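Inositol-1,4,5-trisphosphate 5-phosphatase 1 (Schizosaccharomyces pombe, PDB 1I9Z) removes the 5-phosphate from soluble and lipid inositol phosphates, working here through its magnesium-dependent catalytic domain. Local coordinates at residues V60-I65 / A114-C119; V29-L34 / V203-F208; K146-I151 / C161-H166; N35-T40 / R82-C87; Q104-Q109 / K128-T133. All coordinates share one frame; numbering follows the deposited sequence.

Interaction 1 of 5, residues V60-I65 / A114-C119; sequences VGFQEI and ALMIFC. With CA (calcium ion), chain B.
Strands 57-63 and 113-120 run antiparallel as neighbours in one sheet of the DNase I-like beta sandwich. Four backbone hydrogen bonds join them, in the hydrogen-bonded pairs Val-60/Met-116 and Phe-62/Ala-114; the straightest goes from Val-60 N to Met-116 O, 2.9 Å at 173°, nearly along the C=O axis. Val-60, Phe-62 and Met-116 share one face of the sheet, and there Met-116 does the bridging. Met-116 starts in the crowded position, CG between the backbone N and the carbonyl carbon (chi1 54°), and bends again at chi3 (72°). The first turn sets CG 3.9 Å from Val-60 CB, and the second brings CE to 3.6 Å from Phe-62 CE1. The thioether thus meets the ring at its edge, SD lying 5.2 Å from the Phe-62 centroid, a Met-aromatic contact. An alanine in place of Met-116 would probably leave the edge of Phe-62 and the flank of Val-60 less well packed. Further along, Ile-65 presses CD1 onto Ala-114 CB at a tight 3.5 Å. Just past its own strand, Glu-64 starts away from strand 114-119, and its extended chain reaches the calcium ion, which OE2 binds at 2.8 Å beside four waters.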
# COMPACT_ATOMS: atom_id res chain seq x y z
N VAL A 60 -1.80 -7.75 1.29
CA VAL A 60 -0.64 -8.50 0.85
C VAL A 60 -0.46 -8.46 -0.67
O VAL A 60 -1.37 -8.83 -1.43
CB VAL A 60 -0.79 -10.00 1.28
CG1 VAL A 60 0.53 -10.78 0.99
CG2 VAL A 60 -1.19 -10.08 2.80
N GLY A 61 0.73 -8.03 -1.09
CA GLY A 61 1.06 -7.98 -2.48
C GLY A 61 2.24 -8.87 -2.79
O GLY A 61 3.29 -8.85 -2.08
N PHE A 62 2.08 -9.67 -3.83
CA PHE A 62 3.13 -10.56 -4.30
C PHE A 62 3.58 -10.19 -5.69
O PHE A 62 2.74 -9.67 -6.51
CB PHE A 62 2.63 -12.05 -4.40
CG PHE A 62 2.32 -12.66 -3.08
CD1 PHE A 62 1.01 -12.87 -2.70
CD2 PHE A 62 3.34 -13.04 -2.22
CE1 PHE A 62 0.72 -13.49 -1.42
CE2 PHE A 62 3.06 -13.66 -0.94
CZ PHE A 62 1.75 -13.88 -0.56
N GLN A 63 4.89 -10.37 -5.95
CA GLN A 63 5.41 -10.25 -7.31
C GLN A 63 6.05 -11.60 -7.68
O GLN A 63 6.51 -12.35 -6.80
CB GLN A 63 6.41 -9.12 -7.48
CG GLN A 63 5.78 -7.74 -6.99
CD GLN A 63 5.89 -7.61 -5.49
OE1 GLN A 63 6.91 -8.02 -4.91
NE2 GLN A 63 4.90 -6.99 -4.85
N GLU A 64 6.11 -11.87 -8.97
CA GLU A 64 6.66 -13.14 -9.49
C GLU A 64 6.05 -14.41 -8.89
O GLU A 64 6.78 -15.35 -8.49
CB GLU A 64 8.20 -13.20 -9.38
CG GLU A 64 8.83 -11.99 -10.09
CD GLU A 64 10.29 -12.17 -10.37
OE1 GLU A 64 10.71 -13.32 -10.65
OE2 GLU A 64 11.01 -11.17 -10.42
N ILE A 65 4.73 -14.48 -8.85
CA ILE A 65 4.06 -15.72 -8.38
C ILE A 65 4.59 -16.83 -9.31
O ILE A 65 4.77 -18.01 -8.92
CB ILE A 65 2.53 -15.58 -8.42
CG1 ILE A 65 2.10 -14.75 -7.20
CG2 ILE A 65 1.82 -17.06 -8.43
CD1 ILE A 65 0.66 -14.43 -7.14
N ALA A 114 0.19 -10.02 -7.71
CA ALA A 114 -1.16 -10.18 -7.15
C ALA A 114 -1.34 -9.37 -5.87
O ALA A 114 -0.39 -9.11 -5.12
CB ALA A 114 -1.46 -11.68 -6.88
N LEU A 115 -2.57 -8.98 -5.62
CA LEU A 115 -2.92 -8.20 -4.43
C LEU A 115 -4.10 -8.92 -3.78
O LEU A 115 -5.07 -9.29 -4.45
CB LEU A 115 -3.36 -6.75 -4.82
CG LEU A 115 -3.66 -5.84 -3.62
CD1 LEU A 115 -2.30 -5.57 -2.82
CD2 LEU A 115 -4.30 -4.48 -4.16
N MET A 116 -4.01 -9.16 -2.48
CA MET A 116 -5.13 -9.79 -1.82
C MET A 116 -5.33 -9.08 -0.51
O MET A 116 -4.34 -8.73 0.21
CB MET A 116 -4.86 -11.30 -1.62
CG MET A 116 -3.58 -11.57 -0.89
SD MET A 116 -3.13 -13.41 -0.94
CE MET A 116 -2.68 -13.67 -2.51
N ILE A 117 -6.60 -8.85 -0.16
CA ILE A 117 -6.90 -8.10 1.05
C ILE A 117 -7.82 -8.92 1.98
O ILE A 117 -8.84 -9.48 1.52
CB ILE A 117 -7.57 -6.74 0.66
CG1 ILE A 117 -6.56 -5.86 -0.13
CG2 ILE A 117 -8.01 -5.99 2.00
CD1 ILE A 117 -7.09 -4.43 -0.42
N PHE A 118 -7.38 -9.07 3.24
CA PHE A 118 -8.14 -9.79 4.26
C PHE A 118 -8.55 -8.84 5.38
O PHE A 118 -7.81 -7.90 5.70
CB PHE A 118 -7.30 -10.90 4.86
CG PHE A 118 -6.85 -11.92 3.88
CD1 PHE A 118 -5.68 -11.74 3.13
CD2 PHE A 118 -7.58 -13.10 3.72
CE1 PHE A 118 -5.27 -12.72 2.24
CE2 PHE A 118 -7.15 -14.08 2.82
CZ PHE A 118 -6.01 -13.88 2.10
N CYS A 119 -9.71 -9.04 6.00
CA CYS A 119 -10.06 -8.18 7.14
C CYS A 119 -10.72 -9.06 8.18
O CYS A 119 -11.14 -10.21 7.88
CB CYS A 119 -11.02 -7.05 6.74
SG CYS A 119 -12.55 -7.61 5.95
CA CA B . 13.49 -12.53 -10.20
O HOH W 1 13.21 -10.89 -11.70
O HOH W 2 13.84 -14.00 -12.56
O HOH W 3 15.68 -12.53 -9.95
O HOH W 4 12.81 -12.31 -8.05

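Interaction 2 of 5, residues V29-L34 / V203-F208; sequences VASYNL and VWFGDF
Strands 29-33 and 203-205 run nearly parallel, 16° apart, but their axes stay 9.0 Å from each other because they belong to the two facing sheets of the DNase I-like sandwich. Beyond Phe-205 the chain turns a corner at Gly-206, with backbone angles that only glycine takes easily, since a side chain there would collide with the carbonyl oxygen of Phe-205. Between the sheets, Val-29 and Phe-205 meet tip to tip. Val-29 CG1, anti to its backbone N, sits over the centre of the Phe-205 ring, 3.7 Å from the centroid, in a CH-pi contact. The ring comes from the crowded chi1 position (68°), which also brings its edge against Ser-31, with CD1 3.5 Å from Ser-31 CB. A leucine in place of Phe-205 would probably lose this flat surface beneath Val-29 and loosen the packing beside Ser-31. The contact turns polar toward the calcium and inositol bisphosphate sites. Asn-33 and Asp-207, both with CG anti to the backbone N, cross obliquely, their amide and carboxylate planes 60° apart. Asn-33 ND2 also donates to Glu-64, a calcium ligand; the hydrogen bond from Asn-33 ND2 to Asp-207 OD2, 2.7 Å long, uses that oxygen's anti lone pair.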
# COMPACT_ATOMS: atom_id res chain seq x y z
N VAL A 29 0.57 -3.92 5.91
CA VAL A 29 0.84 -3.99 4.49
C VAL A 29 2.10 -4.79 4.30
O VAL A 29 3.13 -4.51 4.92
CB VAL A 29 1.01 -2.58 3.85
CG1 VAL A 29 1.40 -2.70 2.31
CG2 VAL A 29 -0.25 -1.79 3.99
N ALA A 30 2.00 -5.82 3.47
CA ALA A 30 3.07 -6.76 3.25
C ALA A 30 3.35 -6.97 1.77
O ALA A 30 2.43 -7.17 0.99
CB ALA A 30 2.66 -8.17 3.90
N SER A 31 4.64 -7.03 1.43
CA SER A 31 5.09 -7.19 0.06
C SER A 31 6.19 -8.26 -0.08
O SER A 31 7.14 -8.32 0.75
CB SER A 31 5.61 -5.83 -0.49
OG SER A 31 5.71 -5.93 -1.89
N TYR A 32 6.10 -9.07 -1.14
CA TYR A 32 7.09 -10.10 -1.37
C TYR A 32 7.27 -10.48 -2.83
O TYR A 32 6.32 -10.92 -3.48
CB TYR A 32 6.68 -11.35 -0.56
CG TYR A 32 7.76 -12.40 -0.27
CD1 TYR A 32 9.10 -12.26 -0.67
CD2 TYR A 32 7.43 -13.53 0.51
CE1 TYR A 32 10.08 -13.26 -0.30
CE2 TYR A 32 8.37 -14.48 0.86
CZ TYR A 32 9.68 -14.34 0.45
OH TYR A 32 10.61 -15.34 0.76
N ASN A 33 8.46 -10.23 -3.39
CA ASN A 33 8.77 -10.69 -4.75
C ASN A 33 9.29 -12.12 -4.47
O ASN A 33 10.37 -12.33 -3.90
CB ASN A 33 9.95 -9.91 -5.40
CG ASN A 33 10.26 -10.45 -6.74
OD1 ASN A 33 10.36 -11.67 -6.91
ND2 ASN A 33 10.45 -9.56 -7.75
N LEU A 34 8.47 -13.09 -4.88
CA LEU A 34 8.71 -14.54 -4.66
C LEU A 34 9.70 -15.28 -5.50
O LEU A 34 10.08 -16.41 -5.16
CB LEU A 34 7.36 -15.26 -4.89
CG LEU A 34 6.28 -14.71 -3.98
CD1 LEU A 34 4.91 -15.23 -4.59
CD2 LEU A 34 6.45 -15.26 -2.53
N VAL A 203 -2.00 3.54 -0.49
CA VAL A 203 -0.70 2.91 -0.15
C VAL A 203 -0.33 2.22 -1.43
O VAL A 203 -1.13 1.45 -2.00
CB VAL A 203 -0.78 1.85 1.00
CG1 VAL A 203 0.61 1.19 1.19
CG2 VAL A 203 -1.18 2.54 2.30
N TRP A 204 0.86 2.58 -1.96
CA TRP A 204 1.30 2.01 -3.25
C TRP A 204 2.64 1.37 -2.93
O TRP A 204 3.54 2.03 -2.41
CB TRP A 204 1.45 3.11 -4.27
CG TRP A 204 1.72 2.71 -5.67
CD1 TRP A 204 2.28 1.54 -6.13
CD2 TRP A 204 1.49 3.52 -6.82
NE1 TRP A 204 2.38 1.59 -7.49
CE2 TRP A 204 1.91 2.80 -7.93
CE3 TRP A 204 0.97 4.81 -7.00
CZ2 TRP A 204 1.83 3.31 -9.25
CZ3 TRP A 204 0.88 5.32 -8.34
CH2 TRP A 204 1.31 4.57 -9.42
N PHE A 205 2.81 0.09 -3.29
CA PHE A 205 4.00 -0.60 -2.88
C PHE A 205 4.34 -1.78 -3.78
O PHE A 205 3.55 -2.15 -4.64
CB PHE A 205 3.75 -1.16 -1.43
CG PHE A 205 2.68 -2.30 -1.37
CD1 PHE A 205 3.07 -3.64 -1.40
CD2 PHE A 205 1.32 -2.01 -1.29
CE1 PHE A 205 2.11 -4.67 -1.34
CE2 PHE A 205 0.34 -3.01 -1.23
CZ PHE A 205 0.74 -4.37 -1.24
N GLY A 206 5.51 -2.36 -3.53
CA GLY A 206 5.92 -3.56 -4.28
C GLY A 206 7.36 -3.51 -4.71
O GLY A 206 8.17 -2.86 -4.06
N ASP A 207 7.69 -4.20 -5.80
CA ASP A 207 9.06 -4.27 -6.30
C ASP A 207 9.10 -3.18 -7.36
O ASP A 207 8.85 -3.41 -8.56
CB ASP A 207 9.33 -5.64 -6.93
CG ASP A 207 10.77 -5.77 -7.44
OD1 ASP A 207 11.47 -4.71 -7.51
OD2 ASP A 207 11.18 -6.91 -7.78
N PHE A 208 9.44 -1.97 -6.90
CA PHE A 208 9.52 -0.84 -7.83
C PHE A 208 10.81 -0.92 -8.65
O PHE A 208 10.98 -0.20 -9.63
CB PHE A 208 9.41 0.52 -7.09
CG PHE A 208 8.11 0.75 -6.38
CD1 PHE A 208 6.95 0.03 -6.71
CD2 PHE A 208 8.00 1.79 -5.42
CE1 PHE A 208 5.73 0.34 -6.14
CE2 PHE A 208 6.80 2.10 -4.84
CZ PHE A 208 5.65 1.38 -5.21

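Interaction 3 of 5, residues K146-I151 / C161-H166; sequences KGAVAI and CFITSH
Two bends in Lys-146, at chi2 (-62°) and chi4 (-58°), fold its chain back over His-166, whose CG stands anti to the backbone N (chi1 -166°). This pair lies at the open end of the beta hairpin 147-155/158-166, within the second sheet of the sandwich. Lys-146 CE rests over one face of the imidazole, 3.8 Å from the His-166 centroid, as a CH-pi contact. On the ring's rim, His-166 NE2 makes a weak hydrogen bond to the calcium ligand Glu-64, so the lysine methylenes pack against a residue bordering the metal site. Six backbone hydrogen bonds zip the hairpin through Gly-147/His-166, Val-149/Thr-164 and Ile-151/Phe-162. Between these rungs, Ala-150 CB meets Ile-163 CG1 at 3.8 Å. Ser-165 has OG anti to its carbonyl carbon and hydrogen-bonded to Trp-204 NE1 of the next strand; the same hydroxyl lies close alongside the neighbouring methyl, Ser-165 OG being 3.3 Å from Ala-148 CB.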
# COMPACT_ATOMS: atom_id res chain seq x y z
N LYS A 146 5.19 -6.75 -16.46
CA LYS A 146 5.17 -5.74 -15.38
C LYS A 146 3.86 -4.98 -15.32
O LYS A 146 3.11 -4.89 -16.31
CB LYS A 146 6.34 -4.77 -15.54
CG LYS A 146 7.70 -5.51 -15.62
CD LYS A 146 8.01 -6.31 -14.33
CE LYS A 146 9.53 -6.67 -14.27
NZ LYS A 146 9.95 -7.48 -15.47
N GLY A 147 3.58 -4.41 -14.16
CA GLY A 147 2.34 -3.68 -14.01
C GLY A 147 1.86 -3.53 -12.60
O GLY A 147 2.61 -3.74 -11.63
N ALA A 148 0.58 -3.19 -12.48
CA ALA A 148 -0.01 -2.95 -11.17
C ALA A 148 -1.35 -3.59 -10.95
O ALA A 148 -2.10 -3.78 -11.92
CB ALA A 148 -0.19 -1.40 -10.95
N VAL A 149 -1.63 -3.92 -9.69
CA VAL A 149 -2.95 -4.45 -9.31
C VAL A 149 -3.43 -3.55 -8.18
O VAL A 149 -2.67 -3.26 -7.23
CB VAL A 149 -2.85 -5.91 -8.78
CG1 VAL A 149 -4.25 -6.41 -8.35
CG2 VAL A 149 -2.28 -6.79 -9.90
N ALA A 150 -4.68 -3.10 -8.27
CA ALA A 150 -5.23 -2.22 -7.25
C ALA A 150 -6.66 -2.59 -6.77
O ALA A 150 -7.51 -3.09 -7.56
CB ALA A 150 -5.21 -0.72 -7.80
N ILE A 151 -6.87 -2.44 -5.47
CA ILE A 151 -8.19 -2.63 -4.87
C ILE A 151 -8.46 -1.42 -3.94
O ILE A 151 -7.59 -1.03 -3.15
CB ILE A 151 -8.22 -3.95 -4.07
CG1 ILE A 151 -8.06 -5.13 -5.08
CG2 ILE A 151 -9.56 -4.02 -3.31
CD1 ILE A 151 -7.63 -6.51 -4.35
N CYS A 161 -7.27 3.22 -0.91
CA CYS A 161 -6.90 2.58 -2.14
C CYS A 161 -5.55 1.95 -1.97
O CYS A 161 -4.60 2.62 -1.53
CB CYS A 161 -6.91 3.56 -3.31
SG CYS A 161 -6.38 2.86 -4.90
N PHE A 162 -5.45 0.65 -2.31
CA PHE A 162 -4.21 -0.08 -2.24
C PHE A 162 -3.73 -0.54 -3.61
O PHE A 162 -4.51 -1.12 -4.44
CB PHE A 162 -4.37 -1.30 -1.30
CG PHE A 162 -4.64 -0.91 0.07
CD1 PHE A 162 -5.97 -0.75 0.51
CD2 PHE A 162 -3.56 -0.61 0.94
CE1 PHE A 162 -6.24 -0.33 1.82
CE2 PHE A 162 -3.81 -0.19 2.24
CZ PHE A 162 -5.14 -0.05 2.68
N ILE A 163 -2.44 -0.30 -3.87
CA ILE A 163 -1.86 -0.67 -5.13
C ILE A 163 -0.55 -1.39 -4.95
O ILE A 163 0.32 -0.91 -4.21
CB ILE A 163 -1.53 0.57 -6.00
CG1 ILE A 163 -2.73 1.50 -6.04
CG2 ILE A 163 -1.09 0.15 -7.40
CD1 ILE A 163 -2.40 2.89 -5.70
N THR A 164 -0.42 -2.59 -5.55
CA THR A 164 0.90 -3.23 -5.55
C THR A 164 1.40 -3.25 -7.01
O THR A 164 0.60 -3.29 -7.95
CB THR A 164 0.91 -4.67 -4.93
OG1 THR A 164 2.26 -5.06 -4.75
CG2 THR A 164 0.22 -5.69 -5.91
N SER A 165 2.71 -3.19 -7.25
CA SER A 165 3.27 -3.17 -8.59
C SER A 165 4.59 -3.89 -8.69
O SER A 165 5.26 -4.19 -7.66
CB SER A 165 3.60 -1.71 -9.02
OG SER A 165 2.39 -1.01 -8.96
N HIS A 166 4.96 -4.13 -9.94
CA HIS A 166 6.28 -4.70 -10.26
C HIS A 166 6.68 -3.85 -11.42
O HIS A 166 6.04 -3.94 -12.50
CB HIS A 166 6.12 -6.16 -10.67
CG HIS A 166 7.40 -6.94 -10.70
ND1 HIS A 166 8.65 -6.38 -10.54
CD2 HIS A 166 7.60 -8.26 -10.95
CE1 HIS A 166 9.58 -7.32 -10.70
NE2 HIS A 166 8.96 -8.46 -10.94

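Interaction 4 of 5, residues N35-T40 / R82-C87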
# COMPACT_ATOMS: atom_id res chain seq x y z
N ASN A 35 10.09 -14.68 -6.64
CA ASN A 35 10.99 -15.37 -7.55
C ASN A 35 10.39 -16.75 -7.95
O ASN A 35 11.15 -17.74 -8.14
CB ASN A 35 12.37 -15.56 -6.92
CG ASN A 35 13.42 -15.95 -7.93
OD1 ASN A 35 13.43 -15.50 -9.09
ND2 ASN A 35 14.33 -16.84 -7.49
N GLY A 36 9.06 -16.81 -7.98
CA GLY A 36 8.36 -18.03 -8.38
C GLY A 36 8.39 -19.15 -7.36
O GLY A 36 8.02 -20.27 -7.71
N CYS A 37 8.78 -18.87 -6.12
CA CYS A 37 8.83 -19.94 -5.10
C CYS A 37 7.46 -20.45 -4.74
O CYS A 37 6.45 -19.75 -4.88
CB CYS A 37 9.53 -19.46 -3.80
SG CYS A 37 8.58 -18.28 -2.77
N SER A 38 7.41 -21.68 -4.23
CA SER A 38 6.14 -22.28 -3.82
C SER A 38 5.43 -21.71 -2.61
O SER A 38 6.05 -21.35 -1.63
CB SER A 38 6.35 -23.78 -3.52
OG SER A 38 7.10 -24.35 -4.58
N ALA A 39 4.11 -21.71 -2.68
CA ALA A 39 3.24 -21.26 -1.62
C ALA A 39 3.54 -22.05 -0.36
O ALA A 39 3.80 -23.26 -0.44
CB ALA A 39 1.79 -21.50 -2.02
N THR A 40 3.48 -21.41 0.80
CA THR A 40 3.75 -22.13 2.06
C THR A 40 3.12 -21.31 3.17
O THR A 40 2.97 -20.10 3.01
CB THR A 40 5.29 -22.25 2.31
OG1 THR A 40 5.54 -22.79 3.64
CG2 THR A 40 6.00 -20.87 2.19
N ARG A 82 -4.10 -18.69 -5.90
CA ARG A 82 -5.01 -19.21 -4.92
C ARG A 82 -4.35 -20.06 -3.83
O ARG A 82 -4.90 -20.14 -2.75
CB ARG A 82 -6.13 -20.02 -5.61
CG ARG A 82 -7.06 -19.06 -6.35
CD ARG A 82 -8.18 -19.73 -7.18
NE ARG A 82 -9.05 -18.64 -7.65
CZ ARG A 82 -9.57 -18.53 -8.87
NH1 ARG A 82 -9.30 -19.48 -9.79
NH2 ARG A 82 -10.35 -17.49 -9.16
N GLU A 83 -3.21 -20.67 -4.13
CA GLU A 83 -2.49 -21.47 -3.10
C GLU A 83 -1.97 -20.49 -2.03
O GLU A 83 -1.99 -20.75 -0.83
CB GLU A 83 -1.30 -22.18 -3.72
CG GLU A 83 -1.67 -23.39 -4.60
CD GLU A 83 -0.43 -23.99 -5.24
OE1 GLU A 83 0.47 -24.39 -4.48
OE2 GLU A 83 -0.34 -24.06 -6.49
N TRP A 84 -1.45 -19.35 -2.50
CA TRP A 84 -0.97 -18.33 -1.58
C TRP A 84 -2.15 -17.79 -0.77
O TRP A 84 -2.02 -17.61 0.44
CB TRP A 84 -0.27 -17.17 -2.36
CG TRP A 84 1.06 -17.60 -2.78
CD1 TRP A 84 1.46 -17.89 -4.05
CD2 TRP A 84 2.20 -17.71 -1.94
NE1 TRP A 84 2.82 -18.15 -4.05
CE2 TRP A 84 3.29 -18.06 -2.76
CE3 TRP A 84 2.41 -17.54 -0.56
CZ2 TRP A 84 4.61 -18.25 -2.27
CZ3 TRP A 84 3.73 -17.71 -0.04
CH2 TRP A 84 4.81 -18.07 -0.92
N GLU A 85 -3.28 -17.52 -1.42
CA GLU A 85 -4.46 -17.05 -0.68
C GLU A 85 -4.83 -18.02 0.43
O GLU A 85 -5.18 -17.62 1.55
CB GLU A 85 -5.71 -16.89 -1.59
CG GLU A 85 -5.50 -15.80 -2.67
CD GLU A 85 -6.63 -15.70 -3.67
OE1 GLU A 85 -7.63 -16.43 -3.55
OE2 GLU A 85 -6.52 -14.89 -4.61
N SER A 86 -4.87 -19.30 0.07
CA SER A 86 -5.24 -20.29 1.06
C SER A 86 -4.20 -20.30 2.18
O SER A 86 -4.56 -20.48 3.38
CB SER A 86 -5.30 -21.70 0.37
OG SER A 86 -5.35 -22.70 1.36
N CYS A 87 -2.92 -20.15 1.82
CA CYS A 87 -1.89 -20.15 2.88
C CYS A 87 -2.01 -18.96 3.83
O CYS A 87 -1.90 -19.10 5.05
CB CYS A 87 -0.46 -20.19 2.32
SG CYS A 87 0.01 -21.75 1.56
O HOH W 5 4.46 -19.03 -6.38
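The flat side of Trp-84 receives a piece of backbone: Ala-39 CA lies over the six-membered ring, 3.4 Å from its centroid and offset toward the rim, in a close CH-pi contact. This is loop-on-helix packing, the loop after strand 20-33 lying against helix 78-94 on the flank of the DNase I-like sandwich. The Ala-39 methyl reaches farther along the indole toward the helix, with CB 3.8 Å from Trp-84 CD2, and it wedges against the start of the neighbouring side chain, 3.6 Å from Glu-83 CB. Thr-40 follows over the same face through its backbone N, while its carbonyl oxygen comes 3.5 Å from Cys-87 CB, one helical turn after Glu-83. At the rim of the indole, Cys-37 SG approaches CZ2 edge-on, a sulfur-aromatic contact.

What sets the indole is its chi1 of -76°, with CG anti to the carbonyl carbon, and chi2 of 108°, which swing the ring system out from the helix toward the loop. Leu-34 and the ring of Phe-62 pack against Trp-84 as well, tying it to the sheet. A bridging water fixes the polar edge: lying in the ring plane, it accepts from Trp-84 NE1 at 3.0 Å and donates to Cys-37 O at 2.6 Å.

Interaction 5 of 5, residues Q104-Q109 / K128-T133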
# COMPACT_ATOMS: atom_id res chain seq x y z
N GLN A 104 -11.23 -13.17 3.19
CA GLN A 104 -10.60 -12.48 2.04
C GLN A 104 -11.69 -11.63 1.42
O GLN A 104 -12.75 -12.12 0.96
CB GLN A 104 -10.06 -13.49 1.03
CG GLN A 104 -9.66 -12.87 -0.35
CD GLN A 104 -9.09 -13.94 -1.23
OE1 GLN A 104 -8.33 -14.79 -0.76
NE2 GLN A 104 -9.48 -13.94 -2.53
N LEU A 105 -11.44 -10.35 1.39
CA LEU A 105 -12.38 -9.43 0.80
C LEU A 105 -12.34 -9.59 -0.72
O LEU A 105 -13.39 -9.72 -1.42
CB LEU A 105 -11.97 -8.00 1.18
CG LEU A 105 -12.88 -6.85 0.87
CD1 LEU A 105 -14.16 -7.01 1.73
CD2 LEU A 105 -12.14 -5.50 1.18
N ARG A 106 -11.12 -9.53 -1.26
CA ARG A 106 -10.95 -9.60 -2.71
C ARG A 106 -9.47 -9.77 -3.07
O ARG A 106 -8.60 -9.42 -2.25
CB ARG A 106 -11.42 -8.29 -3.40
CG ARG A 106 -11.53 -8.60 -4.95
CD ARG A 106 -11.34 -7.65 -6.21
NE ARG A 106 -12.52 -6.88 -6.36
CZ ARG A 106 -13.15 -6.27 -7.37
NH1 ARG A 106 -12.89 -6.16 -8.70
NH2 ARG A 106 -14.22 -5.66 -6.89
N SER A 107 -9.20 -10.30 -4.26
CA SER A 107 -7.84 -10.42 -4.76
C SER A 107 -7.88 -10.07 -6.24
O SER A 107 -8.92 -10.14 -6.91
CB SER A 107 -7.18 -11.82 -4.57
OG SER A 107 -7.74 -12.75 -5.48
N GLY A 108 -6.73 -9.72 -6.75
CA GLY A 108 -6.60 -9.35 -8.15
C GLY A 108 -5.24 -9.85 -8.63
O GLY A 108 -4.32 -10.07 -7.79
N GLN A 109 -5.07 -9.95 -9.95
CA GLN A 109 -3.80 -10.44 -10.47
C GLN A 109 -3.49 -9.92 -11.84
O GLN A 109 -4.42 -9.75 -12.66
CB GLN A 109 -3.86 -12.00 -10.46
CG GLN A 109 -2.67 -12.65 -11.11
CD GLN A 109 -2.62 -14.14 -10.80
OE1 GLN A 109 -3.67 -14.76 -10.60
NE2 GLN A 109 -1.40 -14.73 -10.76
N LYS A 128 -17.50 -1.05 2.15
CA LYS A 128 -18.42 -0.96 1.04
C LYS A 128 -17.73 -0.46 -0.23
O LYS A 128 -16.61 0.08 -0.16
CB LYS A 128 -19.55 0.04 1.41
CG LYS A 128 -20.39 -0.40 2.66
CD LYS A 128 -21.45 -1.44 2.27
CE LYS A 128 -22.13 -2.11 3.53
NZ LYS A 128 -21.17 -3.17 4.11
N ASN A 129 -18.40 -0.65 -1.37
CA ASN A 129 -17.89 -0.16 -2.66
C ASN A 129 -16.47 -0.67 -3.01
O ASN A 129 -15.59 0.09 -3.50
CB ASN A 129 -17.91 1.37 -2.67
CG ASN A 129 -19.27 1.93 -2.20
OD1 ASN A 129 -20.30 1.49 -2.69
ND2 ASN A 129 -19.26 2.88 -1.23
N VAL A 130 -16.26 -1.97 -2.78
CA VAL A 130 -14.99 -2.56 -3.10
C VAL A 130 -14.87 -2.67 -4.63
O VAL A 130 -15.76 -3.25 -5.29
CB VAL A 130 -14.86 -3.97 -2.51
CG1 VAL A 130 -13.54 -4.54 -2.87
CG2 VAL A 130 -15.07 -3.98 -0.97
N GLU A 131 -13.77 -2.14 -5.19
CA GLU A 131 -13.53 -2.20 -6.61
C GLU A 131 -12.11 -2.60 -6.88
O GLU A 131 -11.22 -2.35 -6.04
CB GLU A 131 -13.81 -0.84 -7.28
CG GLU A 131 -15.28 -0.42 -7.02
CD GLU A 131 -15.63 1.00 -7.50
OE1 GLU A 131 -14.77 1.69 -8.04
OE2 GLU A 131 -16.78 1.43 -7.31
N GLY A 132 -11.87 -3.24 -8.02
CA GLY A 132 -10.49 -3.60 -8.32
C GLY A 132 -10.17 -3.36 -9.77
O GLY A 132 -11.10 -3.33 -10.62
N THR A 133 -8.88 -3.20 -10.07
CA THR A 133 -8.48 -3.07 -11.46
C THR A 133 -6.98 -3.38 -11.61
O THR A 133 -6.28 -3.67 -10.62
CB THR A 133 -8.82 -1.66 -12.01
OG1 THR A 133 -8.67 -1.66 -13.44
CG2 THR A 133 -7.89 -0.61 -11.38
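Strands 102-110 and 127-136 are outermost strands of the two different sheets of the DNase I-like sandwich, and here they run almost parallel, 10° apart, with axes 7.6 Å from each other. The compact part is apolar. Leu-105 and Val-130 point at one another tip to tip, Leu-105 CD2 lying 3.9 Å from Val-130 CG2; the leucine CG is anti to its backbone N (chi1 -171°). Phe-153, from the strand beside 127-136, touches both residues. The looser part is the long polar chain of Arg-106, which crosses the gap with a bend at chi3 (-78°) and brings its guanidinium across the opposite backbone. Glu-131 C and Gly-132 N lie over one face of it, offset toward the rim, as a packing contact. The Glu-131 side chain starts away from strand 104-109, and its carboxylate forms a salt bridge with Arg-194. Arg-106 NH1 comes within 3.2 Å of Gly-132 N, but both are donors, so this close pair is not a hydrogen bond.

In the fold
Four of the five contacts build the two-sheet sandwich. Interaction 1 pairs strands within one sheet and interaction 3 within the other, while interactions 2 and 5 bridge the sheets, their centres about 17 Å apart. Strand 29-33 lies next to 57-63, and 203-205 next to 158-166, so interaction 2, its centre about 8 and 9 Å from those of interactions 1 and 3, draws both pairings together. Interaction 4 adds the outer helix 78-94, reaching the sheet through Trp-84 and Phe-62. Along the chain, interaction 2 spans the other four. Asn-33, Glu-64, His-166 and Asp-207, at or just past the strand ends, thereby converge beside the calcium and inositol bisphosphate, whereas interaction 5 lies at a far edge.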